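Local structure of glycoside hydrolase YxiA (Bacillus licheniformis, 3LV4) at residues 38-43 and 320-325; 223-228 and 314-319; 276-279 and 285-288; 359-364 and 403-408. The protein is a calcium-binding family 43 glycoside hydrolase that probably cleaves internal alpha-1,5 linkages in arabinan. All coordinates share one frame; numbering follows the deposited sequence.

Interaction 1: residues 38-43 and 320-325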
loop_
_atom_site.group_PDB
_atom_site.type_symbol
_atom_site.label_atom_id
_atom_site.label_comp_id
_atom_site.label_asym_id
_atom_site.label_seq_id
_atom_site.Cartn_x
_atom_site.Cartn_y
_atom_site.Cartn_z
ATOM N N THR A 38 13.670 -7.249 12.948
ATOM C CA THR A 38 13.537 -6.354 14.088
ATOM C C THR A 38 13.823 -4.904 13.707
ATOM O O THR A 38 13.557 -3.994 14.494
ATOM C CB THR A 38 14.471 -6.743 15.239
ATOM O OG1 THR A 38 15.813 -6.823 14.752
ATOM C CG2 THR A 38 14.056 -8.080 15.849
ATOM N N ASP A 39 14.365 -4.683 12.510
ATOM C CA ASP A 39 14.801 -3.338 12.132
ATOM C C ASP A 39 14.180 -2.795 10.845
ATOM O O ASP A 39 14.492 -1.682 10.440
ATOM C CB ASP A 39 16.331 -3.269 12.044
ATOM C CG ASP A 39 16.903 -4.205 10.989
ATOM O OD1 ASP A 39 16.121 -4.856 10.264
ATOM O OD2 ASP A 39 18.143 -4.292 10.888
ATOM N N LEU A 40 13.313 -3.584 10.212
ATOM C CA LEU A 40 12.692 -3.215 8.935
ATOM C C LEU A 40 13.703 -3.128 7.788
ATOM O O LEU A 40 13.389 -2.606 6.717
ATOM C CB LEU A 40 11.911 -1.895 9.053
ATOM C CG LEU A 40 10.686 -1.916 9.974
ATOM C CD1 LEU A 40 10.048 -0.528 10.062
ATOM C CD2 LEU A 40 9.649 -2.952 9.531
HETATM N N MSE A 41 14.909 -3.647 8.010
HETATM C CA MSE A 41 15.958 -3.605 6.995
HETATM C C MSE A 41 16.516 -4.986 6.713
HETATM O O MSE A 41 16.791 -5.335 5.568
HETATM C CB MSE A 41 17.094 -2.683 7.441
HETATM C CG MSE A 41 16.647 -1.267 7.719
HETATM SE SE MSE A 41 18.021 -0.314 8.706
HETATM C CE MSE A 41 19.437 -0.363 7.361
ATOM N N ASN A 42 16.701 -5.770 7.767
ATOM C CA ASN A 42 17.222 -7.116 7.607
ATOM C C ASN A 42 16.154 -8.154 7.867
ATOM O O ASN A 42 15.878 -8.515 9.014
ATOM C CB ASN A 42 18.446 -7.319 8.489
ATOM C CG ASN A 42 19.587 -6.414 8.076
ATOM O OD1 ASN A 42 20.353 -6.737 7.162
ATOM N ND2 ASN A 42 19.686 -5.254 8.720
ATOM N N TRP A 43 15.539 -8.614 6.784
ATOM C CA TRP A 43 14.439 -9.566 6.873
ATOM C C TRP A 43 14.929 -10.998 6.770
ATOM O O TRP A 43 15.927 -11.282 6.101
ATOM C CB TRP A 43 13.403 -9.305 5.774
ATOM C CG TRP A 43 12.728 -7.967 5.886
ATOM C CD1 TRP A 43 13.156 -6.788 5.349
ATOM C CD2 TRP A 43 11.501 -7.671 6.578
ATOM N NE1 TRP A 43 12.274 -5.778 5.662
ATOM C CE2 TRP A 43 11.252 -6.294 6.414
ATOM C CE3 TRP A 43 10.595 -8.438 7.319
ATOM C CZ2 TRP A 43 10.137 -5.661 6.969
ATOM C CZ3 TRP A 43 9.478 -7.810 7.864
ATOM C CH2 TRP A 43 9.263 -6.432 7.689
ATOM N N VAL A 320 10.401 -7.201 -0.919
ATOM C CA VAL A 320 9.765 -6.280 0.004
ATOM C C VAL A 320 10.622 -5.030 0.134
ATOM O O VAL A 320 11.853 -5.117 0.202
ATOM C CB VAL A 320 9.621 -6.916 1.405
ATOM C CG1 VAL A 320 9.107 -5.887 2.406
ATOM C CG2 VAL A 320 8.695 -8.133 1.348
ATOM N N ARG A 321 9.972 -3.868 0.140
ATOM C CA ARG A 321 10.659 -2.613 0.416
ATOM C C ARG A 321 9.910 -1.868 1.506
ATOM O O ARG A 321 8.693 -2.012 1.657
ATOM C CB ARG A 321 10.775 -1.744 -0.848
ATOM C CG ARG A 321 11.824 -2.221 -1.864
ATOM C CD ARG A 321 13.242 -2.138 -1.278
ATOM N NE ARG A 321 14.299 -2.471 -2.240
ATOM C CZ ARG A 321 14.702 -3.712 -2.518
ATOM N NH1 ARG A 321 14.124 -4.760 -1.929
ATOM N NH2 ARG A 321 15.676 -3.912 -3.394
ATOM N N VAL A 322 10.653 -1.083 2.272
ATOM C CA VAL A 322 10.091 -0.264 3.332
ATOM C C VAL A 322 10.577 1.161 3.138
ATOM O O VAL A 322 11.786 1.388 3.074
ATOM C CB VAL A 322 10.555 -0.760 4.724
ATOM C CG1 VAL A 322 9.969 0.113 5.839
ATOM C CG2 VAL A 322 10.155 -2.220 4.921
ATOM N N HIS A 323 9.645 2.113 3.027
ATOM C CA HIS A 323 9.998 3.541 2.980
ATOM C C HIS A 323 9.311 4.296 4.098
ATOM O O HIS A 323 8.127 4.086 4.362
ATOM C CB HIS A 323 9.598 4.192 1.643
ATOM C CG HIS A 323 10.437 3.761 0.477
ATOM N ND1 HIS A 323 10.945 4.653 -0.443
ATOM C CD2 HIS A 323 10.852 2.531 0.087
ATOM C CE1 HIS A 323 11.634 3.989 -1.359
ATOM N NE2 HIS A 323 11.593 2.704 -1.062
ATOM N N GLN A 324 10.050 5.195 4.741
ATOM C CA GLN A 324 9.461 6.060 5.743
ATOM C C GLN A 324 8.401 6.963 5.115
ATOM O O GLN A 324 8.576 7.454 3.997
ATOM C CB GLN A 324 10.549 6.892 6.428
ATOM C CG GLN A 324 10.044 7.700 7.585
ATOM C CD GLN A 324 11.150 8.158 8.522
ATOM O OE1 GLN A 324 12.353 7.983 8.258
ATOM N NE2 GLN A 324 10.749 8.752 9.621
ATOM N N LEU A 325 7.295 7.157 5.831
ATOM C CA LEU A 325 6.262 8.111 5.434
ATOM C C LEU A 325 6.393 9.383 6.252
ATOM O O LEU A 325 6.494 9.333 7.483
ATOM C CB LEU A 325 4.863 7.519 5.654
ATOM C CG LEU A 325 4.396 6.409 4.710
ATOM C CD1 LEU A 325 3.186 5.668 5.299
ATOM C CD2 LEU A 325 4.069 6.978 3.332
#

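Interaction 2: residues 223-228 and 314-319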
loop_
_atom_site.group_PDB
_atom_site.type_symbol
_atom_site.label_atom_id
_atom_site.label_comp_id
_atom_site.label_asym_id
_atom_site.label_seq_id
_atom_site.Cartn_x
_atom_site.Cartn_y
_atom_site.Cartn_z
ATOM N N LEU A 223 -0.626 -5.474 -11.181
ATOM C CA LEU A 223 0.572 -5.828 -10.425
ATOM C C LEU A 223 1.797 -6.184 -11.278
ATOM O O LEU A 223 2.935 -5.995 -10.832
ATOM C CB LEU A 223 0.270 -6.969 -9.449
ATOM C CG LEU A 223 -0.046 -8.327 -10.076
ATOM C CD1 LEU A 223 1.226 -9.165 -10.270
ATOM C CD2 LEU A 223 -1.033 -9.063 -9.197
ATOM N N ALA A 224 1.581 -6.719 -12.479
ATOM C CA ALA A 224 2.712 -7.164 -13.307
ATOM C C ALA A 224 3.563 -5.977 -13.763
ATOM O O ALA A 224 3.145 -4.826 -13.641
ATOM C CB ALA A 224 2.226 -7.964 -14.515
ATOM N N ALA A 225 4.752 -6.255 -14.292
ATOM C CA ALA A 225 5.645 -5.181 -14.709
ATOM C C ALA A 225 5.064 -4.315 -15.823
ATOM O O ALA A 225 5.517 -3.192 -16.021
ATOM C CB ALA A 225 7.007 -5.735 -15.124
ATOM N N ASP A 226 4.074 -4.833 -16.547
ATOM C CA ASP A 226 3.427 -4.061 -17.608
ATOM C C ASP A 226 2.108 -3.440 -17.149
ATOM O O ASP A 226 1.336 -2.938 -17.975
ATOM C CB ASP A 226 3.175 -4.930 -18.846
ATOM C CG ASP A 226 2.188 -6.053 -18.587
ATOM O OD1 ASP A 226 1.721 -6.186 -17.436
ATOM O OD2 ASP A 226 1.881 -6.814 -19.541
ATOM N N GLY A 227 1.850 -3.475 -15.840
ATOM C CA GLY A 227 0.548 -3.097 -15.315
ATOM C C GLY A 227 0.395 -1.673 -14.780
ATOM O O GLY A 227 -0.720 -1.215 -14.541
ATOM N N GLY A 228 1.502 -0.966 -14.579
ATOM C CA GLY A 228 1.425 0.390 -14.060
ATOM C C GLY A 228 0.932 0.462 -12.620
ATOM O O GLY A 228 0.289 1.439 -12.228
ATOM N N ARG A 314 14.534 -6.627 -14.442
ATOM C CA ARG A 314 14.572 -7.876 -13.674
ATOM C C ARG A 314 13.314 -8.742 -13.834
ATOM O O ARG A 314 13.062 -9.640 -13.035
ATOM C CB ARG A 314 14.860 -7.589 -12.192
ATOM C CG ARG A 314 16.308 -7.170 -11.946
ATOM C CD ARG A 314 16.592 -6.821 -10.485
ATOM N NE ARG A 314 16.226 -7.884 -9.548
ATOM C CZ ARG A 314 16.301 -7.768 -8.223
ATOM N NH1 ARG A 314 16.727 -6.631 -7.675
ATOM N NH2 ARG A 314 15.950 -8.786 -7.441
ATOM N N GLY A 315 12.536 -8.479 -14.878
ATOM C CA GLY A 315 11.344 -9.268 -15.149
ATOM C C GLY A 315 10.307 -9.185 -14.045
ATOM O O GLY A 315 9.938 -8.092 -13.612
ATOM N N GLU A 316 9.839 -10.341 -13.584
ATOM C CA GLU A 316 8.795 -10.374 -12.564
ATOM C C GLU A 316 9.342 -10.603 -11.158
ATOM O O GLU A 316 8.572 -10.819 -10.224
ATOM C CB GLU A 316 7.730 -11.422 -12.905
ATOM C CG GLU A 316 6.807 -11.018 -14.057
ATOM C CD GLU A 316 5.839 -9.910 -13.672
ATOM O OE1 GLU A 316 4.955 -10.158 -12.822
ATOM O OE2 GLU A 316 5.942 -8.801 -14.226
ATOM N N GLU A 317 10.665 -10.556 -11.002
ATOM C CA GLU A 317 11.263 -10.658 -9.665
ATOM C C GLU A 317 10.757 -9.533 -8.770
ATOM O O GLU A 317 10.674 -8.376 -9.196
ATOM C CB GLU A 317 12.790 -10.585 -9.734
ATOM C CG GLU A 317 13.440 -11.742 -10.470
ATOM C CD GLU A 317 14.944 -11.574 -10.625
ATOM O OE1 GLU A 317 15.538 -10.705 -9.939
ATOM O OE2 GLU A 317 15.530 -12.318 -11.445
ATOM N N HIS A 318 10.428 -9.864 -7.526
ATOM C CA HIS A 318 9.956 -8.857 -6.584
ATOM C C HIS A 318 10.542 -9.097 -5.196
ATOM O O HIS A 318 10.903 -10.230 -4.839
ATOM C CB HIS A 318 8.426 -8.824 -6.543
ATOM C CG HIS A 318 7.806 -10.127 -6.148
ATOM N ND1 HIS A 318 7.517 -10.445 -4.839
ATOM C CD2 HIS A 318 7.434 -11.199 -6.890
ATOM C CE1 HIS A 318 6.986 -11.657 -4.790
ATOM N NE2 HIS A 318 6.928 -12.136 -6.021
ATOM N N GLU A 319 10.654 -8.016 -4.432
ATOM C CA GLU A 319 11.126 -8.061 -3.054
ATOM C C GLU A 319 10.320 -7.063 -2.235
ATOM O O GLU A 319 9.651 -6.184 -2.787
ATOM C CB GLU A 319 12.610 -7.691 -2.971
ATOM C CG GLU A 319 13.534 -8.648 -3.710
ATOM C CD GLU A 319 14.977 -8.182 -3.707
ATOM O OE1 GLU A 319 15.256 -7.100 -3.169
ATOM O OE2 GLU A 319 15.841 -8.897 -4.245
#

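Interaction 3: residues 276-279 and 285-288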
loop_
_atom_site.group_PDB
_atom_site.type_symbol
_atom_site.label_atom_id
_atom_site.label_comp_id
_atom_site.label_asym_id
_atom_site.label_seq_id
_atom_site.Cartn_x
_atom_site.Cartn_y
_atom_site.Cartn_z
ATOM N N GLY A 276 5.006 5.884 -8.611
ATOM C CA GLY A 276 4.933 5.002 -9.766
ATOM C C GLY A 276 6.305 4.439 -10.119
ATOM O O GLY A 276 7.205 4.417 -9.275
ATOM N N ASN A 277 6.474 3.994 -11.361
ATOM C CA ASN A 277 7.738 3.416 -11.818
ATOM C C ASN A 277 8.770 4.522 -12.023
ATOM O O ASN A 277 8.458 5.562 -12.609
ATOM C CB ASN A 277 7.561 2.705 -13.158
ATOM C CG ASN A 277 6.545 1.569 -13.122
ATOM O OD1 ASN A 277 5.983 1.236 -12.080
ATOM N ND2 ASN A 277 6.313 0.965 -14.287
ATOM N N PHE A 278 10.002 4.306 -11.569
ATOM C CA PHE A 278 11.004 5.364 -11.645
ATOM C C PHE A 278 12.408 4.798 -11.564
ATOM O O PHE A 278 12.613 3.665 -11.127
ATOM C CB PHE A 278 10.834 6.331 -10.478
ATOM C CG PHE A 278 11.246 5.744 -9.163
ATOM C CD1 PHE A 278 12.555 5.860 -8.724
ATOM C CD2 PHE A 278 10.336 5.041 -8.380
ATOM C CE1 PHE A 278 12.948 5.289 -7.519
ATOM C CE2 PHE A 278 10.725 4.477 -7.167
ATOM C CZ PHE A 278 12.029 4.600 -6.743
ATOM N N SER A 279 13.378 5.614 -11.957
ATOM C CA SER A 279 14.779 5.262 -11.805
ATOM C C SER A 279 15.580 6.546 -11.641
ATOM O O SER A 279 15.557 7.415 -12.516
ATOM C CB SER A 279 15.269 4.470 -13.014
ATOM O OG SER A 279 16.597 4.025 -12.804
ATOM N N GLY A 285 16.044 1.280 -9.453
ATOM C CA GLY A 285 14.705 1.840 -9.574
ATOM C C GLY A 285 13.625 0.817 -9.254
ATOM O O GLY A 285 13.946 -0.328 -8.924
ATOM N N TYR A 286 12.357 1.231 -9.341
ATOM C CA TYR A 286 11.216 0.347 -9.067
ATOM C C TYR A 286 10.267 0.259 -10.261
ATOM O O TYR A 286 10.063 1.243 -10.981
ATOM C CB TYR A 286 10.369 0.841 -7.876
ATOM C CG TYR A 286 11.024 0.843 -6.509
ATOM C CD1 TYR A 286 12.229 0.191 -6.275
ATOM C CD2 TYR A 286 10.415 1.506 -5.446
ATOM C CE1 TYR A 286 12.813 0.207 -5.004
ATOM C CE2 TYR A 286 10.975 1.526 -4.185
ATOM C CZ TYR A 286 12.176 0.882 -3.969
ATOM O OH TYR A 286 12.726 0.925 -2.711
ATOM N N VAL A 287 9.665 -0.917 -10.432
ATOM C CA VAL A 287 8.619 -1.150 -11.420
ATOM C C VAL A 287 7.420 -1.752 -10.696
ATOM O O VAL A 287 7.572 -2.692 -9.913
ATOM C CB VAL A 287 9.101 -2.126 -12.534
ATOM C CG1 VAL A 287 7.949 -2.532 -13.450
ATOM C CG2 VAL A 287 10.215 -1.493 -13.346
ATOM N N SER A 288 6.233 -1.205 -10.951
ATOM C CA SER A 288 5.010 -1.628 -10.264
ATOM C C SER A 288 5.134 -1.789 -8.741
ATOM O O SER A 288 4.739 -2.814 -8.188
ATOM C CB SER A 288 4.450 -2.911 -10.887
ATOM O OG SER A 288 3.938 -2.656 -12.194
HETATM O O HOH W 1 4.436 -1.205 -14.403
#

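Interaction 4: residues 359-364 and 403-408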
loop_
_atom_site.group_PDB
_atom_site.type_symbol
_atom_site.label_atom_id
_atom_site.label_comp_id
_atom_site.label_asym_id
_atom_site.label_seq_id
_atom_site.Cartn_x
_atom_site.Cartn_y
_atom_site.Cartn_z
ATOM N N LEU A 359 15.308 14.819 -10.080
ATOM C CA LEU A 359 13.876 14.997 -9.848
ATOM C C LEU A 359 13.086 13.904 -10.532
ATOM O O LEU A 359 13.261 13.669 -11.732
ATOM C CB LEU A 359 13.413 16.341 -10.413
ATOM C CG LEU A 359 11.911 16.645 -10.345
ATOM C CD1 LEU A 359 11.444 16.877 -8.909
ATOM C CD2 LEU A 359 11.562 17.853 -11.210
ATOM N N VAL A 360 12.206 13.250 -9.778
ATOM C CA VAL A 360 11.246 12.318 -10.367
ATOM C C VAL A 360 9.858 12.917 -10.228
ATOM O O VAL A 360 9.458 13.320 -9.139
ATOM C CB VAL A 360 11.250 10.931 -9.674
ATOM C CG1 VAL A 360 10.113 10.070 -10.220
ATOM C CG2 VAL A 360 12.593 10.237 -9.876
ATOM N N ARG A 361 9.142 13.006 -11.343
ATOM C CA ARG A 361 7.761 13.466 -11.340
ATOM C C ARG A 361 6.877 12.263 -11.637
ATOM O O ARG A 361 6.817 11.781 -12.775
ATOM C CB ARG A 361 7.564 14.576 -12.375
ATOM C CG ARG A 361 8.122 15.935 -11.927
ATOM C CD ARG A 361 8.089 16.955 -13.061
ATOM N NE ARG A 361 9.234 16.748 -13.932
ATOM C CZ ARG A 361 9.424 17.351 -15.101
ATOM N NH1 ARG A 361 8.525 18.210 -15.573
ATOM N NH2 ARG A 361 10.517 17.077 -15.804
ATOM N N HIS A 362 6.214 11.755 -10.602
ATOM C CA HIS A 362 5.443 10.512 -10.736
ATOM C C HIS A 362 4.155 10.683 -11.536
ATOM O O HIS A 362 3.623 9.711 -12.068
ATOM C CB HIS A 362 5.149 9.905 -9.364
ATOM C CG HIS A 362 6.374 9.455 -8.626
ATOM N ND1 HIS A 362 6.994 8.245 -8.869
ATOM C CD2 HIS A 362 7.088 10.052 -7.642
ATOM C CE1 HIS A 362 8.030 8.115 -8.061
ATOM N NE2 HIS A 362 8.115 9.202 -7.311
ATOM N N GLY A 363 3.655 11.914 -11.618
ATOM C CA GLY A 363 2.446 12.184 -12.383
ATOM C C GLY A 363 1.190 11.615 -11.745
ATOM O O GLY A 363 1.187 11.235 -10.573
ATOM N N LYS A 364 0.105 11.566 -12.506
ATOM C CA LYS A 364 -1.166 11.093 -11.948
ATOM C C LYS A 364 -1.812 9.992 -12.786
ATOM O O LYS A 364 -2.945 9.586 -12.518
ATOM C CB LYS A 364 -2.145 12.259 -11.713
ATOM C CG LYS A 364 -2.386 12.568 -10.233
ATOM C CD LYS A 364 -3.245 11.498 -9.558
ATOM C CE LYS A 364 -4.747 11.727 -9.768
ATOM N NZ LYS A 364 -5.341 12.747 -8.827
ATOM N N LYS A 403 6.909 25.312 -6.659
ATOM C CA LYS A 403 5.964 25.634 -7.716
ATOM C C LYS A 403 6.558 25.234 -9.048
ATOM O O LYS A 403 7.538 25.824 -9.505
ATOM C CB LYS A 403 5.599 27.114 -7.697
ATOM C CG LYS A 403 4.775 27.516 -6.488
ATOM C CD LYS A 403 4.170 28.903 -6.691
ATOM C CE LYS A 403 3.165 29.244 -5.598
ATOM N NZ LYS A 403 3.849 29.440 -4.299
ATOM N N ILE A 404 5.958 24.213 -9.651
ATOM C CA ILE A 404 6.441 23.613 -10.887
ATOM C C ILE A 404 5.234 23.221 -11.714
ATOM O O ILE A 404 4.217 22.815 -11.157
ATOM C CB ILE A 404 7.212 22.305 -10.591
ATOM C CG1 ILE A 404 8.422 22.579 -9.702
ATOM C CG2 ILE A 404 7.626 21.622 -11.875
ATOM C CD1 ILE A 404 8.983 21.310 -9.044
ATOM N N ASP A 405 5.347 23.339 -13.037
ATOM C CA ASP A 405 4.364 22.754 -13.952
ATOM C C ASP A 405 2.944 23.241 -13.657
ATOM O O ASP A 405 1.973 22.483 -13.803
ATOM C CB ASP A 405 4.432 21.211 -13.911
ATOM C CG ASP A 405 5.726 20.648 -14.536
ATOM O OD1 ASP A 405 6.139 21.139 -15.610
ATOM O OD2 ASP A 405 6.325 19.700 -13.966
ATOM N N GLY A 406 2.831 24.505 -13.244
ATOM C CA GLY A 406 1.545 25.126 -12.975
ATOM C C GLY A 406 0.886 24.715 -11.669
ATOM O O GLY A 406 -0.265 25.066 -11.409
ATOM N N LYS A 407 1.620 23.977 -10.842
ATOM C CA LYS A 407 1.069 23.446 -9.600
ATOM C C LYS A 407 1.923 23.823 -8.392
ATOM O O LYS A 407 3.072 24.241 -8.542
ATOM C CB LYS A 407 0.906 21.927 -9.700
ATOM C CG LYS A 407 -0.239 21.528 -10.617
ATOM C CD LYS A 407 -0.308 20.037 -10.824
ATOM C CE LYS A 407 0.825 19.576 -11.716
ATOM N NZ LYS A 407 0.685 18.138 -12.033
ATOM N N THR A 408 1.337 23.696 -7.205
ATOM C CA THR A 408 2.049 23.947 -5.959
ATOM C C THR A 408 2.185 22.639 -5.197
ATOM O O THR A 408 1.215 21.901 -5.051
ATOM C CB THR A 408 1.306 24.962 -5.074
ATOM O OG1 THR A 408 1.205 26.214 -5.767
ATOM C CG2 THR A 408 2.060 25.175 -3.766
#

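Interaction 1: residues 38-43 and 320-325
The indole of Trp43 meets Val322 at its edge, close to the ring plane: the six-membered-ring carbon CZ2 of Trp43 lies 4.0 Å from CG2 of Val322, and the two side chains cross at about a right angle. CG1 of Val320 stands more loosely off one face, offset toward the rim of the benzo ring. Val11, Val27, Ala35 and Ser37 also touch the Trp43 side chain. The contact belongs to the five-bladed beta-propeller of family 43. Residues 38-43 link the last two strands of its first blade, residues 320-325 belong to the third strand of its final blade, and the contact lies where the two ends of the propeller ring come together. CG of Trp43 stands beside its own backbone N (chi1 -64°), with the CA-CB bond directed at the strand, which carries the benzo edge to the valine. The other CG2 neighbour is polar in kind but not a bond: Leu40 O sits 3.7 Å from CG2 of Val322. Leu40 adds CB at 4.3 Å from CG1 of Val322, so the valine's two methyls are shared between the two loop residues. Leu40, Trp43 and Val322 are all buried, and the junction is purely van der Waals. The second flat group, the Asp39 carboxylate, ties the loop back on itself through three bonds. Asp39 OD1 accepts from Met41 N (2.8 Å), which comes from above the carboxylate plane, closing an Asx turn. Asp39 OD1 also accepts from Asn42 N (2.7 Å) on the syn side. The remaining oxygen, Asp39 OD2, takes ND2 of Asn42 on its syn lone pair at 2.8 Å, the acceptor lying in the amide plane of Asn42.

Interaction 2: residues 223-228 and 314-319
Two beta turns face each other on the protein surface, near the predicted catalytic residues: a type I turn, Ala224 to Gly227, offers the backbone N of Ala225 to the carboxylate of Glu316 in a type II' turn, Arg314 to Glu317. Glu316 OE2 accepts Ala225 N on its syn lone pair at 2.8 Å, with an N-H...O angle of 162°. The glutamate chain is bent at chi2 (-71°), which brings its end round to the alanines although its CB does not head for them. Glu316 OE2 also lies 3.4 Å from CB of Ala225, while Glu316 OE1 passes 3.8 Å from CA of Ala224 and forms a salt bridge with NE of Arg310. Each oxygen thus has its own polar partner. The type II' turn carries Gly315 at its second position, with positive phi, and Arg314, its first residue, has NE (2.9 Å) and NH2 both gripping the single oxygen OE1 of Glu317 side-on. Arg314 NH2 also bonds OE2 of Glu319 at 3.2 Å. In the propeller, residues 223-228 connect strands 213-220 and 230-236, and residues 314-319 connect strands 303-310 and 319-327, so the contact bridges loops of the last two blades.

Interaction 3: residues 276-279 and 285-288
Asn277 OD1 accepts the backbone N-H of Ser288 at 2.7 Å, the donor standing well above the carbonyl plane. ND2 of Asn277 gives to a bridging water (2.9 Å to the water O), and more weakly to Ala368 O; the same water donates to OG of Ser288 (2.7 Å). That serine hydroxyl has a second partner in Ala224 O. With an alanine in place of Asn277, Ser288 N would probably lose its acceptor and the water one of its partners. Next along, Phe278 and Tyr286 form an antiparallel hydrogen-bonded pair: Phe278 N reaches Tyr286 O at 3.1 Å, and Tyr286 N reaches Phe278 O at 3.0 Å, both in the carbonyl planes. In the propeller this is the passage from the fourth blade, which strand 272-280 extends, to the fifth, which strand 285-296 begins. On the sheet face shared by the pair, the edge of Phe278 turns to the face of Tyr286 in an offset edge-to-face contact, planes 61° apart, with CE2 of Phe278 only 3.4 Å from CD2 of Tyr286. The phenol OH is bonded to NE2 of His323. Ser279 OG, on the strand, bonds Asn284 O of the connecting loop.

Interaction 4: residues 359-364 and 403-408
Arg361 reaches across to Asp405 in a salt bridge at the surface. Its CA-CB bond heads for residues 403-408, and CG lies beside the backbone N; side chains of Val388 and Val438 touch this arginine as it goes. The chain is extended at chi2 and then bends at chi3 (-81°), which leaves CD of Arg361 3.4 Å from OD2 of Asp405. NE and CZ of Arg361 follow past the same oxygen, each 4.1 Å from OD2 of Asp405. At the tip, NH1 of Arg361 makes the bond itself, 3.1 Å to OD2 of Asp405, on that oxygen's syn lone pair and with an N-H...O angle of 154°. Guanidinium and carboxylate are nearly coplanar, 7° apart, yet the grip is by one nitrogen, since OD1 of Asp405 stays 3.8 Å from NH1 of Arg361. The setting is the lipocalin-like C-terminal domain, probably a beta-barrel as in its calycin relatives, where strand 355-363 faces the hairpin of strands 399-404 and 407-418. Asp405 is the second residue of that hairpin's type I' turn, Ile404 to Lys407, closed by Lys407 N to Ile404 O at 2.9 Å. A leucine in place of Arg361 would probably leave the Asp405 carboxylate without its positive mate and the hairpin tip less tied to the strand. Lys407 NZ of the same hairpin forms a salt bridge with Asp436.

Overall arrangement
Interactions 1 and 3 are buried, and interactions 2 and 4 lie at the surface, with chemistry to match: methyl against indole in the first, backbone bonds, amide and an edge-to-face ring pair in the third, carboxylates as acceptors in the other two. The first three belong to the propeller and the fourth to the C-terminal domain. Strands 285-296 and 319-327 share a blade, and single side-chain bonds tie interaction 3 to its neighbours, through His323 to interaction 1 and through Ala224 to interaction 2. Phe278 packs on Val360 and His362, so interaction 3 also borders the strand of interaction 4 and probably lies close to the junction of propeller and C-terminal domain.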